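Local coordinates for protein rhamnogalacturonan endolyase YesW (Bacillus subtilis, PDB 2ZUX) that cleaves the rhamnogalacturonan of plant cell-wall pectin by endo-type elimination, releasing oligosaccharides, and needs calcium or manganese for activity, at residues E6-G11 against L538-H543; M182-D187 against Y547-A552; N327-D332 against I551-I556. All blocks are in the same frame, centred on the assembly; numbering follows the deposited sequence.

Overall arrangement
The chain begins in the N-terminal beta-sheet domain. Its loop 6-11 meets 538-543 in contact 1, closing a loop of more than 500 residues. Strand 182-184 belongs to one blade of the beta-propeller and meets helix 547-553 in contact 2, closing about 360 residues. Strand 329-331 belongs to another blade. It meets 551-556, on the same helix and the turn it runs into, in contact 3, closing about 220. Contact 1 crosses both others along the chain. Contacts 2 and 3 finish on one stretch, sharing Ile551 and Ala552. Glu6 pairs with Arg548 and Met542 packs on Arg548 and Ile551, joining contact 1 to the helix. The late segment 538-556 thus ties the N-terminal domain to two blades.

Contact 1: E6-G11 against L538-H543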
ATOM      1  N   GLU A   6      11.030 -10.478   3.122  1.00 11.69           N
ATOM      2  CA  GLU A   6      10.286 -11.593   3.705  1.00 12.24           C
ATOM      3  C   GLU A   6      10.653 -12.924   3.086  1.00 12.29           C
ATOM      4  O   GLU A   6      10.799 -13.039   1.876  1.00 12.47           O
ATOM      5  CB  GLU A   6       8.782 -11.353   3.568  1.00 12.03           C
ATOM      6  CG  GLU A   6       8.276 -10.266   4.514  1.00 11.37           C
ATOM      7  CD  GLU A   6       7.113  -9.447   3.966  1.00 10.83           C
ATOM      8  OE1 GLU A   6       7.010  -9.279   2.730  1.00 10.95           O
ATOM      9  OE2 GLU A   6       6.322  -8.942   4.793  1.00 11.29           O
ATOM     10  N   ALA A   7      10.785 -13.935   3.936  1.00 12.36           N
ATOM     11  CA  ALA A   7      10.853 -15.313   3.462  1.00 13.14           C
ATOM     12  C   ALA A   7       9.452 -15.728   3.034  1.00 13.53           C
ATOM     13  O   ALA A   7       8.553 -15.876   3.869  1.00 14.82           O
ATOM     14  CB  ALA A   7      11.396 -16.233   4.555  1.00 13.47           C
ATOM     15  N   LEU A   8       9.258 -15.871   1.728  1.00 13.29           N
ATOM     16  CA  LEU A   8       7.952 -16.185   1.167  1.00 12.96           C
ATOM     17  C   LEU A   8       7.914 -17.615   0.675  1.00 13.19           C
ATOM     18  O   LEU A   8       8.926 -18.150   0.200  1.00 13.45           O
ATOM     19  CB  LEU A   8       7.604 -15.212   0.029  1.00 13.18           C
ATOM     20  CG  LEU A   8       7.366 -13.749   0.441  1.00 12.63           C
ATOM     21  CD1 LEU A   8       7.090 -12.880  -0.778  1.00 13.16           C
ATOM     22  CD2 LEU A   8       6.241 -13.592   1.472  1.00 12.69           C
ATOM     23  N   ASN A   9       6.748 -18.242   0.798  1.00 12.76           N
ATOM     24  CA  ASN A   9       6.563 -19.566   0.218  1.00 13.02           C
ATOM     25  C   ASN A   9       6.333 -19.430  -1.293  1.00 12.74           C
ATOM     26  O   ASN A   9       6.485 -18.342  -1.850  1.00 12.97           O
ATOM     27  CB  ASN A   9       5.485 -20.377   0.970  1.00 13.20           C
ATOM     28  CG  ASN A   9       4.056 -19.922   0.677  1.00 13.39           C
ATOM     29  OD1 ASN A   9       3.806 -19.078  -0.193  1.00 12.68           O
ATOM     30  ND2 ASN A   9       3.101 -20.507   1.401  1.00 14.53           N
ATOM     31  N   ARG A  10       5.975 -20.513  -1.966  1.00 12.43           N
ATOM     32  CA  ARG A  10       5.883 -20.483  -3.420  1.00 12.74           C
ATOM     33  C   ARG A  10       4.721 -19.619  -3.922  1.00 12.51           C
ATOM     34  O   ARG A  10       4.701 -19.215  -5.089  1.00 12.36           O
ATOM     35  CB  ARG A  10       5.797 -21.919  -3.954  1.00 13.02           C
ATOM     36  CG  ARG A  10       5.886 -22.076  -5.470  1.00 13.84           C
ATOM     37  CD  ARG A  10       7.066 -21.321  -6.070  1.00 15.56           C
ATOM     38  NE  ARG A  10       8.352 -21.854  -5.629  1.00 15.44           N
ATOM     39  CZ  ARG A  10       9.534 -21.303  -5.896  1.00 15.38           C
ATOM     40  NH1 ARG A  10       9.612 -20.179  -6.600  1.00 14.70           N
ATOM     41  NH2 ARG A  10      10.647 -21.882  -5.463  1.00 15.96           N
ATOM     42  N   GLY A  11       3.766 -19.325  -3.042  1.00 12.45           N
ATOM     43  CA  GLY A  11       2.589 -18.543  -3.419  1.00 12.82           C
ATOM     44  C   GLY A  11       1.752 -19.236  -4.479  1.00 12.73           C
ATOM     45  O   GLY A  11       1.049 -18.591  -5.251  1.00 13.02           O
ATOM     46  N   LEU A 538       8.511 -12.295 -13.789  1.00 12.50           N
ATOM     47  CA  LEU A 538       9.204 -11.260 -13.023  1.00 12.24           C
ATOM     48  C   LEU A 538       9.240 -11.677 -11.574  1.00 12.12           C
ATOM     49  O   LEU A 538       8.366 -12.415 -11.126  1.00 12.38           O
ATOM     50  CB  LEU A 538       8.503  -9.903 -13.158  1.00 12.51           C
ATOM     51  CG  LEU A 538       8.669  -9.179 -14.490  1.00 13.68           C
ATOM     52  CD1 LEU A 538       7.547  -9.501 -15.456  1.00 17.18           C
ATOM     53  CD2 LEU A 538       8.751  -7.681 -14.261  1.00 17.41           C
ATOM     54  N   TYR A 539      10.249 -11.223 -10.842  1.00 11.54           N
ATOM     55  CA  TYR A 539      10.318 -11.487  -9.411  1.00 11.52           C
ATOM     56  C   TYR A 539       9.051 -11.009  -8.727  1.00 11.15           C
ATOM     57  O   TYR A 539       8.496  -9.968  -9.087  1.00 11.73           O
ATOM     58  CB  TYR A 539      11.526 -10.795  -8.786  1.00 12.58           C
ATOM     59  CG  TYR A 539      12.825 -11.456  -9.165  1.00 13.03           C
ATOM     60  CD1 TYR A 539      13.164 -12.692  -8.636  1.00 13.15           C
ATOM     61  CD2 TYR A 539      13.708 -10.853 -10.063  1.00 13.96           C
ATOM     62  CE1 TYR A 539      14.345 -13.316  -8.982  1.00 14.77           C
ATOM     63  CE2 TYR A 539      14.900 -11.480 -10.418  1.00 15.17           C
ATOM     64  CZ  TYR A 539      15.208 -12.707  -9.873  1.00 14.41           C
ATOM     65  OH  TYR A 539      16.387 -13.337 -10.214  1.00 15.87           O
ATOM     66  N   THR A 540       8.591 -11.767  -7.735  1.00 10.66           N
ATOM     67  CA  THR A 540       7.418 -11.345  -6.985  1.00 11.18           C
ATOM     68  C   THR A 540       7.596  -9.889  -6.553  1.00 10.54           C
ATOM     69  O   THR A 540       8.670  -9.476  -6.104  1.00 10.18           O
ATOM     70  CB  THR A 540       7.105 -12.273  -5.790  1.00 11.65           C
ATOM     71  OG1 THR A 540       5.935 -11.777  -5.122  1.00 12.71           O
ATOM     72  CG2 THR A 540       8.253 -12.336  -4.786  1.00 11.52           C
ATOM     73  N   LEU A 541       6.543  -9.100  -6.724  1.00 10.23           N
ATOM     74  CA  LEU A 541       6.666  -7.661  -6.505  1.00 10.34           C
ATOM     75  C   LEU A 541       6.930  -7.318  -5.041  1.00  9.89           C
ATOM     76  O   LEU A 541       7.499  -6.273  -4.737  1.00  9.71           O
ATOM     77  CB  LEU A 541       5.439  -6.929  -7.049  1.00 10.29           C
ATOM     78  CG  LEU A 541       5.079  -7.211  -8.513  1.00 11.05           C
ATOM     79  CD1 LEU A 541       3.893  -6.346  -8.939  1.00 12.37           C
ATOM     80  CD2 LEU A 541       6.289  -6.996  -9.445  1.00 11.76           C
ATOM     81  N   MET A 542       6.559  -8.228  -4.141  1.00  9.82           N
ATOM     82  CA  MET A 542       6.802  -8.043  -2.719  1.00 10.28           C
ATOM     83  C   MET A 542       8.283  -8.176  -2.365  1.00 10.21           C
ATOM     84  O   MET A 542       8.671  -7.905  -1.226  1.00 10.08           O
ATOM     85  CB  MET A 542       5.951  -9.018  -1.905  1.00 10.52           C
ATOM     86  CG  MET A 542       4.458  -8.754  -2.051  1.00 11.15           C
ATOM     87  SD  MET A 542       3.904  -7.102  -1.585  1.00 10.95           S
ATOM     88  CE  MET A 542       3.464  -7.399   0.135  1.00 11.40           C
ATOM     89  N   HIS A 543       9.106  -8.601  -3.329  1.00 10.30           N
ATOM     90  CA  HIS A 543      10.561  -8.606  -3.152  1.00 10.78           C
ATOM     91  C   HIS A 543      11.242  -7.406  -3.820  1.00 11.58           C
ATOM     92  O   HIS A 543      12.474  -7.326  -3.861  1.00 12.47           O
ATOM     93  CB  HIS A 543      11.173  -9.910  -3.664  1.00 10.89           C
ATOM     94  CG  HIS A 543      11.022 -11.073  -2.735  1.00 11.25           C
ATOM     95  ND1 HIS A 543      10.718 -10.956  -1.395  1.00 12.68           N
ATOM     96  CD2 HIS A 543      11.202 -12.394  -2.965  1.00  9.45           C
ATOM     97  CE1 HIS A 543      10.686 -12.161  -0.848  1.00  9.94           C
ATOM     98  NE2 HIS A 543      10.993 -13.046  -1.779  1.00 13.75           N
TER
HETATM   99  O   HOH W   1       9.278  -8.709   1.402  1.00 11.52           O
HETATM  100  O   HOH W   2      11.292 -15.930  -0.225  1.00 21.87           O
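A water joins Glu6 OE1 to Met542 O across this contact. It donates to Glu6 OE1 at 2.7 Å and to Met542 O at 2.8 Å. It also accepts the backbone N-H of Glu6, with Glu6 N 3.0 Å away. Three bonds therefore fix it between loop 6-11 and the 3-10 segment 541-543. Glu6 OE1 has a second partner in the hydroxyl of Tyr128. The other carboxylate oxygen, Glu6 OE2, forms a salt bridge with Arg548 NH2 on helix 547-553. A second water accepts from Leu8 N at 2.8 Å. It lies in the plane of the His543 ring, hydrogen-bonded to His543 NE2 at 3.3 Å.

Beside the waters, Leu8 packs on the His543 ring. The two side chains reach toward each other tip to tip. Leu8 CG is anti to the carbonyl carbon (chi1 -67°), and the Leu8 branch CD1 comes to 3.7 Å from His543 CE1. The same methyl, Leu8 CD1, rests on Met542 CB at 4.2 Å and also touches Thr540 CG2. His543 N bonds back to Thr540 O within the turn. The hydroxyl OG1 of Thr540 bonds to Asp506, a calcium ligand. Loop 6-11 belongs to the N-terminal beta-sheet domain, and 538-543 to the C-terminal propeller domain, so this is a domain interface. Its direct side-chain packing is carried by Leu8 against His543, Met542 and Thr540, while both hydrogen-bonded routes pass through single waters. The nearby arginine probably keeps the Glu6 carboxylate ionised.

Contact 2: M182-D187 against Y547-A552; sequences MVYDLD and YRLGIA. With CA (calcium ion), chain G.
Arg548 runs past Tyr184 in the opposite direction. From CB, the chain sets out with CG anti to the backbone N (chi1 177°). Arg548 CG lies 3.8 Å from Tyr184 OH, a hydroxyl that is hydrogen-bonded to Tyr274. A bend at chi2 (62°) turns CD aside, and NE then passes near Tyr184 CE1. The Arg548 guanidinium has Tyr184 CE1 3.9 Å above its plane, over its centre. The two planes are 52° apart, so this is no parallel stack. Arg548 NH1 donates to a water at 2.8 Å, and that water donates to Val183 O at 2.7 Å. Arg548 NH2 is taken by the salt bridge to Glu6.

Strand 182-184 is an end strand of a four-stranded antiparallel propeller blade, and it packs against helix 547-553 near the centre of the molecule. The strand runs into a calcium loop that resembles that of an EF-hand. Asp185 OD1 and Asp187 OD1 bind the calcium ion at 2.4 Å and 2.3 Å, and Asp189, Lys191 O, Glu193 and a water complete the site. Another water accepts from Val183 N at 3.0 Å and donates to Ala552 O at 2.7 Å. Met182 CE packs against that same carbonyl oxygen.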
ATOM      1  N   MET A 182       0.810   0.425  10.249  1.00  9.10           N
ATOM      2  CA  MET A 182       1.963  -0.170   9.593  1.00  9.34           C
ATOM      3  C   MET A 182       2.087  -1.625   9.979  1.00  9.55           C
ATOM      4  O   MET A 182       2.096  -1.967  11.163  1.00 10.73           O
ATOM      5  CB  MET A 182       3.239   0.584   9.964  1.00 10.01           C
ATOM      6  CG  MET A 182       3.363   1.947   9.296  1.00 10.27           C
ATOM      7  SD  MET A 182       3.369   1.853   7.488  1.00 11.48           S
ATOM      8  CE  MET A 182       1.797   2.623   7.089  1.00 11.11           C
ATOM      9  N   VAL A 183       2.188  -2.474   8.968  1.00  9.59           N
ATOM     10  CA  VAL A 183       2.353  -3.907   9.185  1.00  9.38           C
ATOM     11  C   VAL A 183       3.680  -4.312   8.572  1.00  9.69           C
ATOM     12  O   VAL A 183       3.888  -4.150   7.369  1.00  9.60           O
ATOM     13  CB  VAL A 183       1.191  -4.717   8.556  1.00  9.47           C
ATOM     14  CG1 VAL A 183       1.352  -6.204   8.861  1.00  9.45           C
ATOM     15  CG2 VAL A 183      -0.164  -4.200   9.050  1.00  9.74           C
ATOM     16  N   TYR A 184       4.589  -4.825   9.394  1.00  9.66           N
ATOM     17  CA  TYR A 184       5.928  -5.114   8.899  1.00  9.64           C
ATOM     18  C   TYR A 184       6.699  -5.878   9.943  1.00  9.81           C
ATOM     19  O   TYR A 184       6.442  -5.740  11.137  1.00 10.00           O
ATOM     20  CB  TYR A 184       6.680  -3.807   8.570  1.00  9.88           C
ATOM     21  CG  TYR A 184       7.599  -3.965   7.380  1.00  9.64           C
ATOM     22  CD1 TYR A 184       7.104  -3.856   6.085  1.00  9.46           C
ATOM     23  CD2 TYR A 184       8.961  -4.244   7.544  1.00 10.56           C
ATOM     24  CE1 TYR A 184       7.927  -4.018   4.987  1.00 10.10           C
ATOM     25  CE2 TYR A 184       9.794  -4.418   6.439  1.00 10.12           C
ATOM     26  CZ  TYR A 184       9.268  -4.295   5.164  1.00  9.99           C
ATOM     27  OH  TYR A 184      10.055  -4.467   4.044  1.00 11.03           O
ATOM     28  N   ASP A 185       7.655  -6.681   9.480  1.00  9.86           N
ATOM     29  CA  ASP A 185       8.607  -7.315  10.386  1.00 10.71           C
ATOM     30  C   ASP A 185       9.688  -6.291  10.728  1.00 10.84           C
ATOM     31  O   ASP A 185      10.740  -6.245  10.088  1.00 11.39           O
ATOM     32  CB  ASP A 185       9.207  -8.569   9.753  1.00 10.56           C
ATOM     33  CG  ASP A 185      10.183  -9.280  10.661  1.00 10.91           C
ATOM     34  OD1 ASP A 185      10.205  -8.994  11.878  1.00 10.81           O
ATOM     35  OD2 ASP A 185      10.937 -10.126  10.125  1.00 11.43           O
ATOM     36  N   LEU A 186       9.414  -5.464  11.736  1.00 11.40           N
ATOM     37  CA  LEU A 186      10.312  -4.383  12.124  1.00 12.04           C
ATOM     38  C   LEU A 186      11.602  -4.870  12.762  1.00 12.60           C
ATOM     39  O   LEU A 186      12.646  -4.245  12.577  1.00 12.11           O
ATOM     40  CB  LEU A 186       9.613  -3.418  13.087  1.00 12.66           C
ATOM     41  CG  LEU A 186       8.584  -2.471  12.465  1.00 13.95           C
ATOM     42  CD1 LEU A 186       7.722  -1.843  13.555  1.00 15.41           C
ATOM     43  CD2 LEU A 186       9.251  -1.400  11.622  1.00 15.52           C
ATOM     44  N   ASP A 187      11.532  -5.959  13.526  1.00 13.24           N
ATOM     45  CA  ASP A 187      12.712  -6.421  14.281  1.00 14.23           C
ATOM     46  C   ASP A 187      13.518  -7.528  13.591  1.00 14.68           C
ATOM     47  O   ASP A 187      14.621  -7.861  14.045  1.00 15.15           O
ATOM     48  CB  ASP A 187      12.359  -6.785  15.734  1.00 14.50           C
ATOM     49  CG  ASP A 187      11.385  -7.940  15.840  1.00 15.46           C
ATOM     50  OD1 ASP A 187      10.972  -8.502  14.807  1.00 13.85           O
ATOM     51  OD2 ASP A 187      11.027  -8.291  16.986  1.00 17.68           O
ATOM     52  N   TYR A 547       8.125  -1.360  -4.189  1.00  9.39           N
ATOM     53  CA  TYR A 547       6.782  -1.922  -4.228  1.00  9.38           C
ATOM     54  C   TYR A 547       6.356  -2.415  -2.848  1.00  9.46           C
ATOM     55  O   TYR A 547       5.244  -2.134  -2.395  1.00  9.38           O
ATOM     56  CB  TYR A 547       6.699  -3.052  -5.255  1.00  9.27           C
ATOM     57  CG  TYR A 547       5.291  -3.566  -5.464  1.00  8.46           C
ATOM     58  CD1 TYR A 547       4.514  -3.113  -6.518  1.00  8.48           C
ATOM     59  CD2 TYR A 547       4.751  -4.510  -4.597  1.00  8.45           C
ATOM     60  CE1 TYR A 547       3.209  -3.581  -6.702  1.00  7.66           C
ATOM     61  CE2 TYR A 547       3.462  -4.985  -4.765  1.00  7.99           C
ATOM     62  CZ  TYR A 547       2.708  -4.527  -5.817  1.00  8.10           C
ATOM     63  OH  TYR A 547       1.436  -5.026  -5.959  1.00  8.74           O
ATOM     64  N   ARG A 548       7.226  -3.169  -2.179  1.00  9.33           N
ATOM     65  CA  ARG A 548       6.868  -3.730  -0.872  1.00  9.21           C
ATOM     66  C   ARG A 548       6.515  -2.624   0.110  1.00  9.41           C
ATOM     67  O   ARG A 548       5.585  -2.747   0.917  1.00  9.36           O
ATOM     68  CB  ARG A 548       8.008  -4.590  -0.313  1.00  9.77           C
ATOM     69  CG  ARG A 548       7.757  -5.160   1.090  1.00  9.34           C
ATOM     70  CD  ARG A 548       6.553  -6.072   1.052  1.00  9.52           C
ATOM     71  NE  ARG A 548       6.098  -6.580   2.352  1.00 10.59           N
ATOM     72  CZ  ARG A 548       5.172  -5.997   3.116  1.00 10.02           C
ATOM     73  NH1 ARG A 548       4.654  -4.816   2.778  1.00 10.21           N
ATOM     74  NH2 ARG A 548       4.797  -6.581   4.250  1.00  9.97           N
ATOM     75  N   LEU A 549       7.282  -1.542   0.059  1.00  8.89           N
ATOM     76  CA  LEU A 549       7.020  -0.402   0.929  1.00  9.49           C
ATOM     77  C   LEU A 549       5.718   0.300   0.555  1.00  8.87           C
ATOM     78  O   LEU A 549       5.015   0.782   1.437  1.00  8.73           O
ATOM     79  CB  LEU A 549       8.202   0.576   0.942  1.00  9.76           C
ATOM     80  CG  LEU A 549       9.520  -0.059   1.409  1.00 11.45           C
ATOM     81  CD1 LEU A 549      10.628   0.982   1.385  1.00 13.71           C
ATOM     82  CD2 LEU A 549       9.396  -0.675   2.793  1.00 13.39           C
ATOM     83  N   GLY A 550       5.403   0.341  -0.739  1.00  8.78           N
ATOM     84  CA  GLY A 550       4.112   0.860  -1.206  1.00  8.88           C
ATOM     85  C   GLY A 550       2.917   0.092  -0.660  1.00  8.66           C
ATOM     86  O   GLY A 550       1.887   0.689  -0.315  1.00  8.37           O
ATOM     87  N   ILE A 551       3.058  -1.223  -0.536  1.00  8.25           N
ATOM     88  CA  ILE A 551       1.973  -2.016   0.039  1.00  8.68           C
ATOM     89  C   ILE A 551       1.806  -1.644   1.514  1.00  8.44           C
ATOM     90  O   ILE A 551       0.681  -1.493   1.993  1.00  9.06           O
ATOM     91  CB  ILE A 551       2.189  -3.530  -0.162  1.00  8.56           C
ATOM     92  CG1 ILE A 551       2.281  -3.858  -1.660  1.00  9.44           C
ATOM     93  CG2 ILE A 551       1.075  -4.320   0.521  1.00  9.57           C
ATOM     94  CD1 ILE A 551       1.172  -3.265  -2.534  1.00  9.58           C
ATOM     95  N   ALA A 552       2.916  -1.432   2.219  1.00  8.93           N
ATOM     96  CA  ALA A 552       2.818  -1.021   3.616  1.00  8.48           C
ATOM     97  C   ALA A 552       2.097   0.319   3.792  1.00  8.62           C
ATOM     98  O   ALA A 552       1.333   0.463   4.739  1.00  8.75           O
ATOM     99  CB  ALA A 552       4.194  -0.995   4.282  1.00  9.09           C
TER
HETATM  100 CA    CA G 633       9.002  -9.336  13.967  1.00 11.95          CA
HETATM  101  O   HOH W   3       0.783  -1.367   6.612  1.00  9.19           O
HETATM  102  O   HOH W   4       2.805  -4.227   4.859  1.00  9.68           O
HETATM  103  O   HOH W   5       8.237 -10.595  15.925  1.00 23.66           O

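Contact 3: N327-D332 against I551-I556. With CA (calcium ion), chain L; CA (calcium ion), chain D.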
ATOM      1  N   ASN A 327      -0.770  11.571   1.362  1.00  8.64           N
ATOM      2  CA  ASN A 327      -0.063  10.343   1.010  1.00  8.88           C
ATOM      3  C   ASN A 327       1.422  10.669   0.946  1.00  8.84           C
ATOM      4  O   ASN A 327       1.812  11.832   0.973  1.00  9.11           O
ATOM      5  CB  ASN A 327      -0.591   9.699  -0.301  1.00  9.35           C
ATOM      6  CG  ASN A 327      -1.189  10.704  -1.279  1.00  9.29           C
ATOM      7  OD1 ASN A 327      -2.419  10.740  -1.490  1.00 10.74           O
ATOM      8  ND2 ASN A 327      -0.345  11.508  -1.888  1.00  7.84           N
ATOM      9  N   LEU A 328       2.245   9.634   0.899  1.00  9.13           N
ATOM     10  CA  LEU A 328       3.691   9.788   0.767  1.00  9.72           C
ATOM     11  C   LEU A 328       4.242   8.595  -0.007  1.00  9.67           C
ATOM     12  O   LEU A 328       3.521   7.627  -0.261  1.00  9.49           O
ATOM     13  CB  LEU A 328       4.368   9.942   2.140  1.00 10.24           C
ATOM     14  CG  LEU A 328       4.073   8.963   3.278  1.00  9.71           C
ATOM     15  CD1 LEU A 328       4.576   7.550   2.996  1.00 11.68           C
ATOM     16  CD2 LEU A 328       4.686   9.482   4.568  1.00 10.46           C
ATOM     17  N   SER A 329       5.506   8.676  -0.404  1.00  9.97           N
ATOM     18  CA  SER A 329       6.211   7.538  -0.979  1.00 10.16           C
ATOM     19  C   SER A 329       7.539   7.371  -0.262  1.00 10.12           C
ATOM     20  O   SER A 329       8.021   8.297   0.396  1.00  9.91           O
ATOM     21  CB  SER A 329       6.497   7.741  -2.465  1.00 10.48           C
ATOM     22  OG  SER A 329       5.333   8.075  -3.208  1.00 13.01           O
ATOM     23  N   ILE A 330       8.123   6.182  -0.394  1.00  9.92           N
ATOM     24  CA  ILE A 330       9.411   5.866   0.224  1.00 10.56           C
ATOM     25  C   ILE A 330      10.263   5.162  -0.812  1.00  9.85           C
ATOM     26  O   ILE A 330       9.832   4.168  -1.397  1.00 10.62           O
ATOM     27  CB  ILE A 330       9.245   4.909   1.427  1.00 11.25           C
ATOM     28  CG1 ILE A 330       8.192   5.408   2.416  1.00 12.92           C
ATOM     29  CG2 ILE A 330      10.597   4.670   2.106  1.00 11.15           C
ATOM     30  CD1 ILE A 330       8.621   6.584   3.235  1.00 14.04           C
ATOM     31  N   ALA A 331      11.474   5.661  -1.029  1.00 10.34           N
ATOM     32  CA  ALA A 331      12.358   5.078  -2.031  1.00 10.24           C
ATOM     33  C   ALA A 331      13.772   5.563  -1.818  1.00 10.69           C
ATOM     34  O   ALA A 331      13.993   6.666  -1.311  1.00 10.83           O
ATOM     35  CB  ALA A 331      11.899   5.448  -3.445  1.00 10.27           C
ATOM     36  N   ASP A 332      14.733   4.755  -2.251  1.00 11.23           N
ATOM     37  CA  ASP A 332      16.113   5.214  -2.315  1.00 12.20           C
ATOM     38  C   ASP A 332      16.245   6.025  -3.596  1.00 12.68           C
ATOM     39  O   ASP A 332      16.335   5.467  -4.692  1.00 14.02           O
ATOM     40  CB  ASP A 332      17.078   4.028  -2.311  1.00 12.17           C
ATOM     41  CG  ASP A 332      18.525   4.454  -2.501  1.00 13.64           C
ATOM     42  OD1 ASP A 332      18.840   5.644  -2.308  1.00 14.16           O
ATOM     43  OD2 ASP A 332      19.351   3.586  -2.849  1.00 16.12           O
ATOM     44  N   ILE A 551       3.058  -1.223  -0.536  1.00  8.25           N
ATOM     45  CA  ILE A 551       1.973  -2.016   0.039  1.00  8.68           C
ATOM     46  C   ILE A 551       1.806  -1.644   1.514  1.00  8.44           C
ATOM     47  O   ILE A 551       0.681  -1.493   1.993  1.00  9.06           O
ATOM     48  CB  ILE A 551       2.189  -3.530  -0.162  1.00  8.56           C
ATOM     49  CG1 ILE A 551       2.281  -3.858  -1.660  1.00  9.44           C
ATOM     50  CG2 ILE A 551       1.075  -4.320   0.521  1.00  9.57           C
ATOM     51  CD1 ILE A 551       1.172  -3.265  -2.534  1.00  9.58           C
ATOM     52  N   ALA A 552       2.916  -1.432   2.219  1.00  8.93           N
ATOM     53  CA  ALA A 552       2.818  -1.021   3.616  1.00  8.48           C
ATOM     54  C   ALA A 552       2.097   0.319   3.792  1.00  8.62           C
ATOM     55  O   ALA A 552       1.333   0.463   4.739  1.00  8.75           O
ATOM     56  CB  ALA A 552       4.194  -0.995   4.282  1.00  9.09           C
ATOM     57  N   TRP A 553       2.325   1.288   2.897  1.00  8.41           N
ATOM     58  CA  TRP A 553       1.631   2.573   3.033  1.00  8.26           C
ATOM     59  C   TRP A 553       0.340   2.693   2.228  1.00  8.41           C
ATOM     60  O   TRP A 553      -0.295   3.748   2.259  1.00  8.53           O
ATOM     61  CB  TRP A 553       2.541   3.810   2.824  1.00  8.70           C
ATOM     62  CG  TRP A 553       3.329   3.912   1.536  1.00  8.13           C
ATOM     63  CD1 TRP A 553       4.694   3.944   1.447  1.00  8.52           C
ATOM     64  CD2 TRP A 553       2.839   4.080   0.183  1.00  8.66           C
ATOM     65  NE1 TRP A 553       5.080   4.096   0.147  1.00  9.11           N
ATOM     66  CE2 TRP A 553       3.970   4.159  -0.656  1.00  8.80           C
ATOM     67  CE3 TRP A 553       1.559   4.127  -0.405  1.00  8.52           C
ATOM     68  CZ2 TRP A 553       3.873   4.308  -2.044  1.00  8.63           C
ATOM     69  CZ3 TRP A 553       1.465   4.258  -1.792  1.00  9.20           C
ATOM     70  CH2 TRP A 553       2.622   4.342  -2.589  1.00  8.87           C
ATOM     71  N   GLN A 554      -0.077   1.629   1.540  1.00  8.02           N
ATOM     72  CA  GLN A 554      -1.271   1.752   0.699  1.00  8.47           C
ATOM     73  C   GLN A 554      -2.486   2.265   1.474  1.00  8.43           C
ATOM     74  O   GLN A 554      -3.249   3.101   0.969  1.00  8.81           O
ATOM     75  CB  GLN A 554      -1.619   0.449  -0.018  1.00  8.57           C
ATOM     76  CG  GLN A 554      -2.683   0.664  -1.091  1.00  8.73           C
ATOM     77  CD  GLN A 554      -2.893  -0.569  -1.935  1.00  8.49           C
ATOM     78  OE1 GLN A 554      -3.995  -1.126  -1.987  1.00  8.81           O
ATOM     79  NE2 GLN A 554      -1.829  -1.023  -2.593  1.00  8.73           N
ATOM     80  N   ASN A 555      -2.661   1.799   2.704  1.00  8.04           N
ATOM     81  CA  ASN A 555      -3.827   2.209   3.486  1.00  8.28           C
ATOM     82  C   ASN A 555      -3.841   3.679   3.845  1.00  8.76           C
ATOM     83  O   ASN A 555      -4.900   4.229   4.108  1.00  9.05           O
ATOM     84  CB  ASN A 555      -3.980   1.362   4.766  1.00  8.31           C
ATOM     85  CG  ASN A 555      -2.902   1.646   5.807  1.00  8.42           C
ATOM     86  OD1 ASN A 555      -1.854   0.974   5.841  1.00 11.08           O
ATOM     87  ND2 ASN A 555      -3.168   2.574   6.692  1.00  7.08           N
ATOM     88  N   ILE A 556      -2.672   4.306   3.925  1.00  8.84           N
ATOM     89  CA  ILE A 556      -2.634   5.587   4.608  1.00  9.36           C
ATOM     90  C   ILE A 556      -3.431   6.664   3.891  1.00  8.63           C
ATOM     91  O   ILE A 556      -3.386   6.796   2.652  1.00  8.52           O
ATOM     92  CB  ILE A 556      -1.216   6.059   4.970  1.00  9.72           C
ATOM     93  CG1 ILE A 556      -0.495   6.634   3.758  1.00 11.10           C
ATOM     94  CG2 ILE A 556      -0.432   4.938   5.661  1.00 10.62           C
ATOM     95  CD1 ILE A 556       0.863   7.229   4.087  1.00 12.03           C
TER
HETATM   96 CA    CA L 638      19.079   6.978  -0.471  1.00 16.53          CA
HETATM   97 CA    CA D 630      -6.947   5.184   3.683  1.00  8.35          CA
HETATM   98  O   HOH W   6       7.224   3.995  -1.889  1.00 15.98           O
HETATM   99  O   HOH W   7      -9.087   6.051   3.741  1.00  9.49           O
HETATM  100  O   HOH W   8      -6.786   5.801   5.982  1.00  8.30           O
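Leu328 and Trp553 form the tight part of this contact. The carbonyl oxygen of Leu328 sits over the centre of one face of the indole, and its nearest ring atom is Trp553 CE2 at 3.5 Å. The Leu328 side chain crosses the ring obliquely, with Leu328 CD1 3.9 Å from Trp553 CD1. Ile330 slides past in the opposite direction and brings its CG1 to 3.9 Å from the same Trp553 CD1. Trp553 CB already points toward strand 329-331, and CG stands between the backbone N and the carbonyl carbon (chi1 55°). Ile556 also meets Leu328, at about a right angle, with Ile556 CD1 3.7 Å from Leu328 CG.

Strand 329-331 is an end strand of a four-stranded antiparallel blade of the propeller. Its partner is 551-556, where the helical residues lead into a type I turn from Trp553 to Ile556, in which Ile556 N bonds to Trp553 O. Ser329 OG is hydrogen-bonded to Thr368 OG1, on strand 366-369 of another blade.

In contrast to the packing over the face, at the NE1 edge of the indole a water, not a side chain, makes the polar link. This water lies in the ring plane, accepting from Trp553 NE1 at 3.0 Å and from Ile330 N at 2.8 Å. It bridges the strand backbone to the indole N-H. Further out, each segment runs to its own calcium ion. Asp332 OD1 binds one at 2.3 Å, together with Asp334, Asp336, Lys338 O and Glu340. Asn555 O binds the other calcium ion at 2.3 Å. Asp116, Ala557 O, Asn559 and two waters complete that second site.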